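Side-chain contacts in putative uncharacterized protein PH1404 (Pyrococcus horikoshii, PDB 3AF6), which probably cleaves single-stranded RNA with a two-zinc active site and terminates transcription across the genome by cutting nascent transcripts at the RNA polymerase exit channel: residues Asp260-Leu265 and Asp286-Leu291; Met403-Ala408 and Ala436-Met441; Ala516-Ser521 and Val531-Gln536; Leu556-Gln561 and His618-Lys623. All coordinates share one frame; numbering follows the deposited sequence.

Contact 1 (Asp260-Leu265 and Asp286-Leu291). With ZN (zinc ion), chain J.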
loop_
_atom_site.group_PDB
_atom_site.type_symbol
_atom_site.label_atom_id
_atom_site.label_comp_id
_atom_site.label_asym_id
_atom_site.label_seq_id
_atom_site.Cartn_x
_atom_site.Cartn_y
_atom_site.Cartn_z
ATOM N N ASP A 260 5.176 -7.531 -5.213
ATOM C CA ASP A 260 4.411 -8.549 -5.901
ATOM C C ASP A 260 2.963 -8.123 -6.130
ATOM O O ASP A 260 2.113 -8.954 -6.430
ATOM C CB ASP A 260 4.458 -9.858 -5.125
ATOM C CG ASP A 260 4.019 -9.697 -3.680
ATOM O OD1 ASP A 260 3.912 -10.730 -2.982
ATOM O OD2 ASP A 260 3.780 -8.547 -3.234
ATOM N N HIS A 261 2.683 -6.832 -5.986
ATOM C CA HIS A 261 1.338 -6.311 -6.231
ATOM C C HIS A 261 1.394 -4.955 -6.945
ATOM O O HIS A 261 0.439 -4.554 -7.617
ATOM C CB HIS A 261 0.542 -6.193 -4.914
ATOM C CG HIS A 261 0.191 -7.516 -4.312
ATOM N ND1 HIS A 261 -1.002 -8.159 -4.568
ATOM C CD2 HIS A 261 0.915 -8.361 -3.543
ATOM C CE1 HIS A 261 -0.994 -9.344 -3.984
ATOM N NE2 HIS A 261 0.158 -9.492 -3.357
ATOM N N CYS A 262 2.515 -4.251 -6.808
ATOM C CA CYS A 262 2.658 -2.955 -7.468
ATOM C C CYS A 262 4.044 -2.800 -8.118
ATOM O O CYS A 262 4.359 -1.751 -8.684
ATOM C CB CYS A 262 2.457 -1.841 -6.450
ATOM S SG CYS A 262 3.825 -1.805 -5.289
ATOM N N GLY A 263 4.859 -3.844 -8.035
ATOM C CA GLY A 263 6.204 -3.797 -8.580
ATOM C C GLY A 263 6.427 -3.441 -10.043
ATOM O O GLY A 263 7.422 -2.795 -10.370
ATOM N N MET A 264 5.536 -3.874 -10.927
ATOM C CA MET A 264 5.676 -3.572 -12.350
ATOM C C MET A 264 4.969 -2.286 -12.753
ATOM O O MET A 264 5.090 -1.834 -13.893
ATOM C CB MET A 264 5.125 -4.722 -13.202
ATOM C CG MET A 264 6.054 -5.912 -13.323
ATOM S SD MET A 264 7.551 -5.483 -14.220
ATOM C CE MET A 264 6.870 -5.189 -15.841
ATOM N N LEU A 265 4.234 -1.691 -11.824
ATOM C CA LEU A 265 3.494 -0.478 -12.124
ATOM C C LEU A 265 4.313 0.620 -12.820
ATOM O O LEU A 265 3.894 1.150 -13.844
ATOM C CB LEU A 265 2.846 0.049 -10.846
ATOM C CG LEU A 265 1.893 1.245 -10.925
ATOM C CD1 LEU A 265 0.840 1.069 -12.020
ATOM C CD2 LEU A 265 1.228 1.382 -9.573
ATOM N N ASP A 286 2.654 5.973 -0.609
ATOM C CA ASP A 286 3.949 6.294 -0.022
ATOM C C ASP A 286 4.828 5.061 0.133
ATOM O O ASP A 286 6.014 5.091 -0.175
ATOM C CB ASP A 286 3.776 6.966 1.349
ATOM C CG ASP A 286 3.056 8.300 1.264
ATOM O OD1 ASP A 286 2.814 8.913 2.328
ATOM O OD2 ASP A 286 2.724 8.732 0.140
ATOM N N LEU A 287 4.245 3.974 0.612
ATOM C CA LEU A 287 5.006 2.747 0.803
ATOM C C LEU A 287 5.507 2.106 -0.495
ATOM O O LEU A 287 6.653 1.681 -0.571
ATOM C CB LEU A 287 4.171 1.747 1.597
ATOM C CG LEU A 287 3.996 2.122 3.067
ATOM C CD1 LEU A 287 2.865 1.313 3.689
ATOM C CD2 LEU A 287 5.314 1.890 3.799
ATOM N N MET A 288 4.666 2.050 -1.524
ATOM C CA MET A 288 5.087 1.429 -2.776
ATOM C C MET A 288 6.201 2.243 -3.426
ATOM O O MET A 288 7.165 1.678 -3.951
ATOM C CB MET A 288 3.898 1.261 -3.738
ATOM C CG MET A 288 3.569 2.457 -4.597
ATOM S SD MET A 288 2.263 2.024 -5.741
ATOM C CE MET A 288 1.296 3.538 -5.770
ATOM N N VAL A 289 6.071 3.567 -3.373
ATOM C CA VAL A 289 7.082 4.450 -3.937
ATOM C C VAL A 289 8.401 4.139 -3.257
ATOM O O VAL A 289 9.449 4.143 -3.890
ATOM C CB VAL A 289 6.732 5.929 -3.711
ATOM C CG1 VAL A 289 7.975 6.789 -3.847
ATOM C CG2 VAL A 289 5.704 6.369 -4.729
ATOM N N LEU A 290 8.349 3.856 -1.964
ATOM C CA LEU A 290 9.565 3.534 -1.247
ATOM C C LEU A 290 10.154 2.218 -1.735
ATOM O O LEU A 290 11.334 2.152 -2.089
ATOM C CB LEU A 290 9.306 3.425 0.255
ATOM C CG LEU A 290 10.549 2.941 1.006
ATOM C CD1 LEU A 290 11.635 3.996 0.854
ATOM C CD2 LEU A 290 10.240 2.685 2.471
ATOM N N LEU A 291 9.328 1.175 -1.749
ATOM C CA LEU A 291 9.784 -0.145 -2.165
ATOM C C LEU A 291 10.292 -0.192 -3.594
ATOM O O LEU A 291 11.168 -0.996 -3.910
ATOM C CB LEU A 291 8.682 -1.179 -1.973
ATOM C CG LEU A 291 8.271 -1.394 -0.517
ATOM C CD1 LEU A 291 7.174 -2.445 -0.464
ATOM C CD2 LEU A 291 9.464 -1.822 0.318
HETATM ZN ZN ZN J . 1.468 -10.833 -2.283
#
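Directly behind the HxHxDH zinc-binding motif of the metallo-beta-lactamase fold, Cys262 and Leu265 bear on Met288 of helix 282-301. Two residues of the motif, Asp260 and His261, hold one zinc ion through Asp260 OD1 at 2.5 Å and His261 NE2 at 2.2 Å, and Asp367 and His618 are further ligands of the same ion. The chain then leaves the metal through a type I turn from Cys262 to Leu265, closed by Leu265 N on Cys262 O at 3.1 Å. Only apolar side-chain contacts join the two segments. Cys262 is small and weakly polar, which suits a buried position where the backbones come near, with the CA atoms of Cys262 and Met288 6.9 Å apart. Its SG lies against the root of the methionine, 3.4 Å from Met288 CB. Met288 is long and unbranched; its CG stands between the backbone N and the carbonyl carbon (chi1 85°) and the chain runs on extended (chi2 175°), which carries the sulfur to both neighbours. Met288 also touches Val316 of helix 310-319. Asp217 OD2 is hydrogen-bonded to His261 ND1, the ring nitrogen that does not bind zinc, and so restrains the ring's rotation. Farther along the turn, Leu265 crosses Met288 obliquely and its CD2 branch rests 4.0 Å from Met288 SD.

Contact 2 (Met403-Ala408 and Ala436-Met441)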
loop_
_atom_site.group_PDB
_atom_site.type_symbol
_atom_site.label_atom_id
_atom_site.label_comp_id
_atom_site.label_asym_id
_atom_site.label_seq_id
_atom_site.Cartn_x
_atom_site.Cartn_y
_atom_site.Cartn_z
ATOM N N MET A 403 1.513 -21.061 13.467
ATOM C CA MET A 403 1.759 -21.180 14.893
ATOM C C MET A 403 1.060 -20.033 15.637
ATOM O O MET A 403 1.080 -18.890 15.181
ATOM C CB MET A 403 3.273 -21.111 15.092
ATOM C CG MET A 403 3.792 -21.168 16.504
ATOM S SD MET A 403 5.597 -20.958 16.462
ATOM C CE MET A 403 6.133 -22.646 16.157
ATOM N N PRO A 404 0.422 -20.323 16.783
ATOM C CA PRO A 404 -0.262 -19.278 17.558
ATOM C C PRO A 404 0.689 -18.107 17.837
ATOM O O PRO A 404 1.838 -18.322 18.215
ATOM C CB PRO A 404 -0.653 -20.005 18.839
ATOM C CG PRO A 404 -0.886 -21.393 18.375
ATOM C CD PRO A 404 0.272 -21.634 17.430
ATOM N N ARG A 405 0.198 -16.880 17.664
ATOM C CA ARG A 405 0.995 -15.669 17.864
ATOM C C ARG A 405 1.831 -15.636 19.135
ATOM O O ARG A 405 2.969 -15.170 19.123
ATOM C CB ARG A 405 0.102 -14.421 17.842
ATOM C CG ARG A 405 -1.033 -14.472 16.810
ATOM C CD ARG A 405 -1.378 -13.091 16.219
ATOM N NE ARG A 405 -0.988 -13.022 14.810
ATOM C CZ ARG A 405 0.132 -12.463 14.355
ATOM N NH1 ARG A 405 0.991 -11.895 15.197
ATOM N NH2 ARG A 405 0.408 -12.503 13.054
ATOM N N GLU A 406 1.284 -16.132 20.234
ATOM C CA GLU A 406 2.020 -16.093 21.483
ATOM C C GLU A 406 3.068 -17.185 21.595
ATOM O O GLU A 406 4.100 -16.995 22.240
ATOM C CB GLU A 406 1.055 -16.163 22.660
ATOM C CG GLU A 406 1.590 -15.493 23.899
ATOM C CD GLU A 406 0.536 -15.323 24.960
ATOM O OE1 GLU A 406 0.057 -16.350 25.493
ATOM O OE2 GLU A 406 0.187 -14.160 25.253
ATOM N N GLU A 407 2.808 -18.331 20.975
ATOM C CA GLU A 407 3.763 -19.429 21.013
ATOM C C GLU A 407 4.958 -19.022 20.156
ATOM O O GLU A 407 6.100 -19.343 20.467
ATOM C CB GLU A 407 3.129 -20.697 20.453
ATOM C CG GLU A 407 3.966 -21.947 20.636
ATOM C CD GLU A 407 3.377 -23.146 19.900
ATOM O OE1 GLU A 407 2.192 -23.476 20.139
ATOM O OE2 GLU A 407 4.099 -23.760 19.081
ATOM N N ALA A 408 4.682 -18.303 19.077
ATOM C CA ALA A 408 5.728 -17.845 18.175
ATOM C C ALA A 408 6.551 -16.796 18.897
ATOM O O ALA A 408 7.779 -16.853 18.909
ATOM C CB ALA A 408 5.111 -17.245 16.921
ATOM N N ALA A 436 8.651 -6.583 9.352
ATOM C CA ALA A 436 9.621 -5.781 10.087
ATOM C C ALA A 436 8.992 -5.045 11.271
ATOM O O ALA A 436 9.384 -5.260 12.415
ATOM C CB ALA A 436 10.302 -4.784 9.151
ATOM N N GLN A 437 8.015 -4.185 10.997
ATOM C CA GLN A 437 7.365 -3.429 12.052
ATOM C C GLN A 437 6.628 -4.311 13.065
ATOM O O GLN A 437 6.563 -3.981 14.257
ATOM C CB GLN A 437 6.389 -2.413 11.457
ATOM C CG GLN A 437 7.052 -1.212 10.818
ATOM C CD GLN A 437 7.647 -1.514 9.442
ATOM O OE1 GLN A 437 8.508 -0.771 8.961
ATOM N NE2 GLN A 437 7.176 -2.596 8.794
ATOM N N GLU A 438 6.075 -5.427 12.593
ATOM C CA GLU A 438 5.351 -6.327 13.478
ATOM C C GLU A 438 6.292 -6.964 14.482
ATOM O O GLU A 438 5.997 -7.022 15.680
ATOM C CB GLU A 438 4.658 -7.426 12.684
ATOM C CG GLU A 438 3.818 -8.357 13.545
ATOM C CD GLU A 438 2.554 -7.699 14.071
ATOM O OE1 GLU A 438 2.238 -6.570 13.656
ATOM O OE2 GLU A 438 1.859 -8.323 14.896
ATOM N N VAL A 439 7.414 -7.469 13.987
ATOM C CA VAL A 439 8.398 -8.091 14.859
ATOM C C VAL A 439 9.000 -7.006 15.743
ATOM O O VAL A 439 9.378 -7.260 16.894
ATOM C CB VAL A 439 9.506 -8.780 14.049
ATOM C CG1 VAL A 439 10.636 -9.234 14.970
ATOM C CG2 VAL A 439 8.922 -9.967 13.303
ATOM N N MET A 440 9.082 -5.789 15.218
ATOM C CA MET A 440 9.619 -4.696 16.021
ATOM C C MET A 440 8.749 -4.545 17.256
ATOM O O MET A 440 9.255 -4.585 18.371
ATOM C CB MET A 440 9.647 -3.383 15.231
ATOM C CG MET A 440 10.982 -3.122 14.542
ATOM S SD MET A 440 10.802 -1.999 13.158
ATOM C CE MET A 440 10.874 -0.377 13.980
ATOM N N MET A 441 7.442 -4.396 17.058
ATOM C CA MET A 441 6.522 -4.244 18.176
ATOM C C MET A 441 6.716 -5.362 19.183
ATOM O O MET A 441 6.876 -5.113 20.376
ATOM C CB MET A 441 5.083 -4.233 17.681
ATOM C CG MET A 441 4.746 -3.016 16.850
ATOM S SD MET A 441 4.989 -1.480 17.755
ATOM C CE MET A 441 6.675 -1.106 17.380
#
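Glu438 and Arg405 form a long salt bridge whose glutamate end is held by backbone bonds and whose arginine end is more loosely placed. The glutamate side is the firm one. Glu438 is buried on helix 435-447, and its CG runs anti to the backbone N (chi1 -177°) before the chain kinks at the next bond (chi2 71°), which carries the carboxylate out toward helix 405-420. There the main chain of a loop takes charge of it: Glu438 OE2 accepts a hydrogen bond from Arg374 N, its strongest polar partner, and Glu438 OE1 a weak one from Leu375 N. One firm and one weak bond from successive N-H groups thus limit the carboxylate's rotation. Glutamate fits here because it is long enough to reach the loop and offers two acceptors.

Both helices belong to the beta-CASP domain, where the chain passes from helix 405-420 through strand 425-429 of the parallel sheet into helix 435-447; elsewhere along the pair, Val439 packs on Leu412.

The arginine side is looser. Arg405, partly exposed, opens its helix just after the N-cap residue Pro404, and its bent side chain swings the guanidinium across at about a right angle to the glutamate. Arg405 NH1 stays 3.7 Å from Glu438 OE2. The two flat groups stand 88° apart, and the oxygen lies well out of the guanidinium plane, so no N-H points at it and the attraction is purely between charges. Arg405 also touches a neighbouring molecule in the crystal.

Contact 3 (Ala516-Ser521 and Val531-Gln536)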
loop_
_atom_site.group_PDB
_atom_site.type_symbol
_atom_site.label_atom_id
_atom_site.label_comp_id
_atom_site.label_asym_id
_atom_site.label_seq_id
_atom_site.Cartn_x
_atom_site.Cartn_y
_atom_site.Cartn_z
ATOM N N ALA A 516 24.008 -9.255 18.742
ATOM C CA ALA A 516 22.985 -8.273 18.406
ATOM C C ALA A 516 21.910 -8.879 17.528
ATOM O O ALA A 516 22.083 -9.960 16.961
ATOM C CB ALA A 516 23.618 -7.071 17.701
ATOM N N ILE A 517 20.788 -8.180 17.438
ATOM C CA ILE A 517 19.688 -8.625 16.606
ATOM C C ILE A 517 19.712 -7.762 15.351
ATOM O O ILE A 517 19.747 -6.526 15.440
ATOM C CB ILE A 517 18.327 -8.439 17.306
ATOM C CG1 ILE A 517 18.312 -9.188 18.637
ATOM C CG2 ILE A 517 17.213 -8.956 16.405
ATOM C CD1 ILE A 517 18.543 -10.669 18.492
ATOM N N ILE A 518 19.704 -8.417 14.190
ATOM C CA ILE A 518 19.726 -7.715 12.914
ATOM C C ILE A 518 18.464 -8.006 12.113
ATOM O O ILE A 518 18.165 -9.157 11.787
ATOM C CB ILE A 518 20.952 -8.136 12.063
ATOM C CG1 ILE A 518 22.237 -7.936 12.867
ATOM C CG2 ILE A 518 21.014 -7.314 10.779
ATOM C CD1 ILE A 518 23.441 -8.633 12.270
ATOM N N ILE A 519 17.713 -6.957 11.811
ATOM C CA ILE A 519 16.501 -7.105 11.017
ATOM C C ILE A 519 16.768 -6.301 9.752
ATOM O O ILE A 519 17.064 -5.103 9.822
ATOM C CB ILE A 519 15.254 -6.537 11.741
ATOM C CG1 ILE A 519 15.078 -7.223 13.097
ATOM C CG2 ILE A 519 14.022 -6.761 10.885
ATOM C CD1 ILE A 519 13.771 -6.870 13.803
ATOM N N ALA A 520 16.680 -6.961 8.601
ATOM C CA ALA A 520 16.956 -6.285 7.341
ATOM C C ALA A 520 16.281 -6.891 6.120
ATOM O O ALA A 520 16.017 -8.096 6.054
ATOM C CB ALA A 520 18.464 -6.238 7.113
ATOM N N SER A 521 16.015 -6.030 5.148
ATOM C CA SER A 521 15.397 -6.431 3.894
ATOM C C SER A 521 16.506 -6.928 2.957
ATOM O O SER A 521 17.666 -6.558 3.136
ATOM C CB SER A 521 14.682 -5.229 3.287
ATOM O OG SER A 521 15.518 -4.084 3.337
ATOM N N VAL A 531 21.135 -10.060 2.468
ATOM C CA VAL A 531 21.998 -11.039 1.820
ATOM C C VAL A 531 23.456 -10.971 2.285
ATOM O O VAL A 531 24.121 -11.998 2.421
ATOM C CB VAL A 531 21.936 -10.881 0.293
ATOM C CG1 VAL A 531 22.881 -11.857 -0.375
ATOM C CG2 VAL A 531 20.511 -11.120 -0.178
ATOM N N GLU A 532 23.951 -9.768 2.540
ATOM C CA GLU A 532 25.325 -9.618 2.989
ATOM C C GLU A 532 25.493 -10.271 4.350
ATOM O O GLU A 532 26.419 -11.058 4.553
ATOM C CB GLU A 532 25.703 -8.142 3.071
ATOM C CG GLU A 532 27.156 -7.904 3.435
ATOM C CD GLU A 532 27.534 -6.433 3.374
ATOM O OE1 GLU A 532 28.657 -6.084 3.819
ATOM O OE2 GLU A 532 26.707 -5.625 2.878
ATOM N N TYR A 533 24.595 -9.941 5.278
ATOM C CA TYR A 533 24.625 -10.517 6.619
ATOM C C TYR A 533 24.594 -12.024 6.474
ATOM O O TYR A 533 25.433 -12.722 7.040
ATOM C CB TYR A 533 23.410 -10.069 7.436
ATOM C CG TYR A 533 23.401 -8.605 7.802
ATOM C CD1 TYR A 533 24.338 -8.084 8.692
ATOM C CD2 TYR A 533 22.464 -7.736 7.248
ATOM C CE1 TYR A 533 24.342 -6.730 9.021
ATOM C CE2 TYR A 533 22.460 -6.378 7.567
ATOM C CZ TYR A 533 23.401 -5.884 8.453
ATOM O OH TYR A 533 23.413 -4.543 8.760
ATOM N N PHE A 534 23.633 -12.525 5.702
ATOM C CA PHE A 534 23.513 -13.966 5.499
ATOM C C PHE A 534 24.853 -14.580 5.124
ATOM O O PHE A 534 25.390 -15.411 5.861
ATOM C CB PHE A 534 22.501 -14.297 4.404
ATOM C CG PHE A 534 22.502 -15.751 4.010
ATOM C CD1 PHE A 534 22.048 -16.724 4.891
ATOM C CD2 PHE A 534 22.997 -16.150 2.769
ATOM C CE1 PHE A 534 22.088 -18.078 4.550
ATOM C CE2 PHE A 534 23.044 -17.499 2.416
ATOM C CZ PHE A 534 22.587 -18.467 3.312
ATOM N N LYS A 535 25.377 -14.166 3.971
ATOM C CA LYS A 535 26.660 -14.656 3.472
ATOM C C LYS A 535 27.721 -14.689 4.563
ATOM O O LYS A 535 28.393 -15.703 4.761
ATOM C CB LYS A 535 27.176 -13.757 2.341
ATOM C CG LYS A 535 26.504 -13.931 0.994
ATOM C CD LYS A 535 27.151 -13.006 -0.028
ATOM C CE LYS A 535 26.592 -13.227 -1.427
ATOM N NZ LYS A 535 27.225 -12.329 -2.437
ATOM N N GLN A 536 27.863 -13.574 5.273
ATOM C CA GLN A 536 28.874 -13.473 6.307
ATOM C C GLN A 536 28.617 -14.189 7.621
ATOM O O GLN A 536 29.559 -14.448 8.368
ATOM C CB GLN A 536 29.185 -12.006 6.578
ATOM C CG GLN A 536 29.870 -11.326 5.411
ATOM C CD GLN A 536 30.635 -10.091 5.828
ATOM O OE1 GLN A 536 31.483 -10.150 6.720
ATOM N NE2 GLN A 536 30.350 -8.964 5.180
#
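Ile518 and Tyr533 are brought together by their first torsions. In Ile518, CG1 lies anti to the carbonyl carbon (chi1 -55°), which places CG2 beside that carbon; in Tyr533, CG is also anti to its carbonyl carbon (chi1 -69°), sending the ring from the helix toward the strand. Ile518 CG2 then sits over the middle of one ring face, 3.6 Å from the centroid of Tyr533 and 10° off the ring normal, a well-centred CH-pi contact. Ile518 CD1 reaches the CD1-CE1 side of the ring, 3.7 Å from Tyr533 CD1. Ala520, two residues on and so facing the same side of the strand, has a single methyl short enough to lie beside the ring, with Ala520 CB 4.0 Å from Tyr533 CE2. Beta-branched isoleucine suits both the strand and the flat face.

In the parallel sheet of the beta-CASP domain, helix 529-537 is the helix of the beta-alpha-beta crossover from strand 516-520 to strand 544-547, which lie on either side of strand 425-429. The ring also touches Leu427 of that middle strand. Tyrosine combines two chemistries here: an apolar face for the isoleucine, and a hydroxyl whose hydrogen bond to Asp459 OD2 satisfies it within the buried layer and limits how the ring can slide.

Contact 4 (Leu556-Gln561 and His618-Lys623). With ZN (zinc ion), chain J.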
loop_
_atom_site.group_PDB
_atom_site.type_symbol
_atom_site.label_atom_id
_atom_site.label_comp_id
_atom_site.label_asym_id
_atom_site.label_seq_id
_atom_site.Cartn_x
_atom_site.Cartn_y
_atom_site.Cartn_z
ATOM N N LEU A 556 16.526 -17.435 -2.405
ATOM C CA LEU A 556 17.661 -17.953 -1.651
ATOM C C LEU A 556 17.126 -18.299 -0.260
ATOM O O LEU A 556 17.665 -19.160 0.441
ATOM C CB LEU A 556 18.753 -16.886 -1.535
ATOM C CG LEU A 556 19.841 -17.100 -0.472
ATOM C CD1 LEU A 556 20.517 -18.443 -0.687
ATOM C CD2 LEU A 556 20.860 -15.970 -0.529
ATOM N N GLY A 557 16.047 -17.619 0.119
ATOM C CA GLY A 557 15.430 -17.837 1.415
ATOM C C GLY A 557 14.835 -19.218 1.596
ATOM O O GLY A 557 15.158 -19.908 2.566
ATOM N N ARG A 558 13.957 -19.633 0.684
ATOM C CA ARG A 558 13.355 -20.957 0.801
ATOM C C ARG A 558 14.455 -22.008 0.750
ATOM O O ARG A 558 14.402 -23.023 1.444
ATOM C CB ARG A 558 12.349 -21.214 -0.326
ATOM C CG ARG A 558 12.008 -22.693 -0.493
ATOM C CD ARG A 558 10.886 -22.936 -1.488
ATOM N NE ARG A 558 9.604 -22.440 -0.995
ATOM C CZ ARG A 558 8.418 -22.867 -1.424
ATOM N NH1 ARG A 558 8.351 -23.805 -2.362
ATOM N NH2 ARG A 558 7.303 -22.365 -0.907
ATOM N N GLN A 559 15.458 -21.743 -0.077
ATOM C CA GLN A 559 16.585 -22.639 -0.246
ATOM C C GLN A 559 17.268 -22.872 1.100
ATOM O O GLN A 559 17.496 -24.015 1.499
ATOM C CB GLN A 559 17.551 -22.030 -1.258
ATOM C CG GLN A 559 18.594 -22.985 -1.792
ATOM C CD GLN A 559 19.175 -22.508 -3.112
ATOM O OE1 GLN A 559 19.727 -21.412 -3.201
ATOM N NE2 GLN A 559 19.046 -23.332 -4.145
ATOM N N VAL A 560 17.583 -21.786 1.800
ATOM C CA VAL A 560 18.222 -21.868 3.111
ATOM C C VAL A 560 17.265 -22.497 4.126
ATOM O O VAL A 560 17.639 -23.380 4.905
ATOM C CB VAL A 560 18.606 -20.473 3.630
ATOM C CG1 VAL A 560 19.162 -20.579 5.042
ATOM C CG2 VAL A 560 19.604 -19.827 2.693
ATOM N N GLN A 561 16.025 -22.019 4.095
ATOM C CA GLN A 561 14.967 -22.477 4.983
ATOM C C GLN A 561 14.680 -23.961 4.802
ATOM O O GLN A 561 14.142 -24.608 5.694
ATOM C CB GLN A 561 13.694 -21.677 4.704
ATOM C CG GLN A 561 12.588 -21.878 5.714
ATOM C CD GLN A 561 11.251 -21.357 5.222
ATOM O OE1 GLN A 561 10.422 -20.900 6.012
ATOM N NE2 GLN A 561 11.028 -21.438 3.914
ATOM N N HIS A 618 -3.570 -16.418 -5.782
ATOM C CA HIS A 618 -2.382 -16.082 -4.997
ATOM C C HIS A 618 -1.977 -17.178 -4.004
ATOM O O HIS A 618 -2.074 -17.008 -2.794
ATOM C CB HIS A 618 -2.644 -14.765 -4.261
ATOM C CG HIS A 618 -1.429 -14.157 -3.634
ATOM N ND1 HIS A 618 -0.769 -14.733 -2.570
ATOM C CD2 HIS A 618 -0.775 -13.000 -3.897
ATOM C CE1 HIS A 618 0.236 -13.959 -2.202
ATOM N NE2 HIS A 618 0.253 -12.901 -2.991
ATOM N N GLY A 619 -1.523 -18.302 -4.536
ATOM C CA GLY A 619 -1.096 -19.409 -3.705
ATOM C C GLY A 619 -0.479 -20.464 -4.599
ATOM O O GLY A 619 -0.706 -20.456 -5.798
ATOM N N GLU A 620 0.327 -21.357 -4.048
ATOM C CA GLU A 620 0.888 -22.410 -4.876
ATOM C C GLU A 620 -0.316 -23.108 -5.508
ATOM O O GLU A 620 -1.424 -23.094 -4.959
ATOM C CB GLU A 620 1.708 -23.380 -4.029
ATOM C CG GLU A 620 2.943 -22.731 -3.429
ATOM C CD GLU A 620 3.693 -23.642 -2.469
ATOM O OE1 GLU A 620 4.543 -23.117 -1.713
ATOM O OE2 GLU A 620 3.436 -24.872 -2.465
ATOM N N PRO A 621 -0.119 -23.717 -6.685
ATOM C CA PRO A 621 -1.221 -24.406 -7.374
ATOM C C PRO A 621 -2.071 -25.331 -6.502
ATOM O O PRO A 621 -3.293 -25.200 -6.491
ATOM C CB PRO A 621 -0.512 -25.144 -8.508
ATOM C CG PRO A 621 0.644 -24.237 -8.816
ATOM C CD PRO A 621 1.142 -23.847 -7.437
ATOM N N GLN A 622 -1.439 -26.247 -5.768
ATOM C CA GLN A 622 -2.185 -27.184 -4.924
ATOM C C GLN A 622 -3.059 -26.439 -3.937
ATOM O O GLN A 622 -4.229 -26.753 -3.755
ATOM C CB GLN A 622 -1.255 -28.093 -4.115
ATOM C CG GLN A 622 0.126 -28.290 -4.676
ATOM C CD GLN A 622 1.052 -27.115 -4.395
ATOM O OE1 GLN A 622 1.483 -26.412 -5.322
ATOM N NE2 GLN A 622 1.369 -26.900 -3.112
ATOM N N LYS A 623 -2.457 -25.450 -3.291
ATOM C CA LYS A 623 -3.137 -24.637 -2.300
ATOM C C LYS A 623 -4.376 -23.892 -2.817
ATOM O O LYS A 623 -5.378 -23.814 -2.109
ATOM C CB LYS A 623 -2.124 -23.672 -1.674
ATOM C CG LYS A 623 -1.122 -24.382 -0.765
ATOM C CD LYS A 623 0.206 -23.649 -0.691
ATOM C CE LYS A 623 0.940 -23.911 0.630
ATOM N NZ LYS A 623 1.062 -25.344 0.989
HETATM ZN ZN ZN J . 1.468 -10.833 -2.283
#
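Glu620 OE1 is gripped by two groups, Arg558 NH2 from across the contact and the hydroxyl of Tyr550, its strongest partner. The arginine bond is nearly straight: Arg558 NH2 to Glu620 OE1 is 3.0 Å, with 172° at the hydrogen. The oxygen lies in the guanidinium plane, at its edge, and is met nearly along its C-O axis, while the carboxylate plane is turned 68° from the guanidinium. Only Glu620 OE1 bonds to Arg558, so the salt bridge is single-pronged. Glu620 OE2 turns its anti lone pair to a neighbour in sequence, Gln622 NE2, at 3.0 Å. With both oxygens engaged, rotation of the carboxylate is restricted.

The two side chains reach toward each other from opposite directions across the seam between the beta-CASP domain, which carries helix 556-561, and the C-terminal part of the metallo-beta-lactamase domain. Long side chains suit this place, since the CA atoms of Arg558 and Glu620 are 13.8 Å apart. Glu620 is extended beyond CG and occupies the N-cap position of helix 621-635. Two residues before it, His618, the motif C histidine of beta-CASP nucleases, binds a zinc ion through His618 NE2 at 2.5 Å. Arg558 is kept in line from its own side: Arg558 NE donates to Gln551 O, and Arg558 NH1 forms a salt bridge with Glu553.

In the fold
The contacts follow one another in series along the chain, their centres about 19 to 24 Å apart. Contact 1 belongs to the metallo-beta-lactamase part; contacts 2 and 3 lie in the beta-CASP domain, on elements flanking or forming its parallel sheet, and touch through Val439 and Ile519. Contact 4 bridges the two regions, because the chain returns to the metallo-beta-lactamase fold after the beta-CASP insertion. It touches contact 3 where Phe534 packs on Leu556 and Val560, and it meets contact 1 at the shared zinc ion, where His261 and His618 are neighbours. One metal site thus draws ligands from residues more than 350 positions apart, tying the N-terminal part of the metallo-beta-lactamase fold to its C-terminal part.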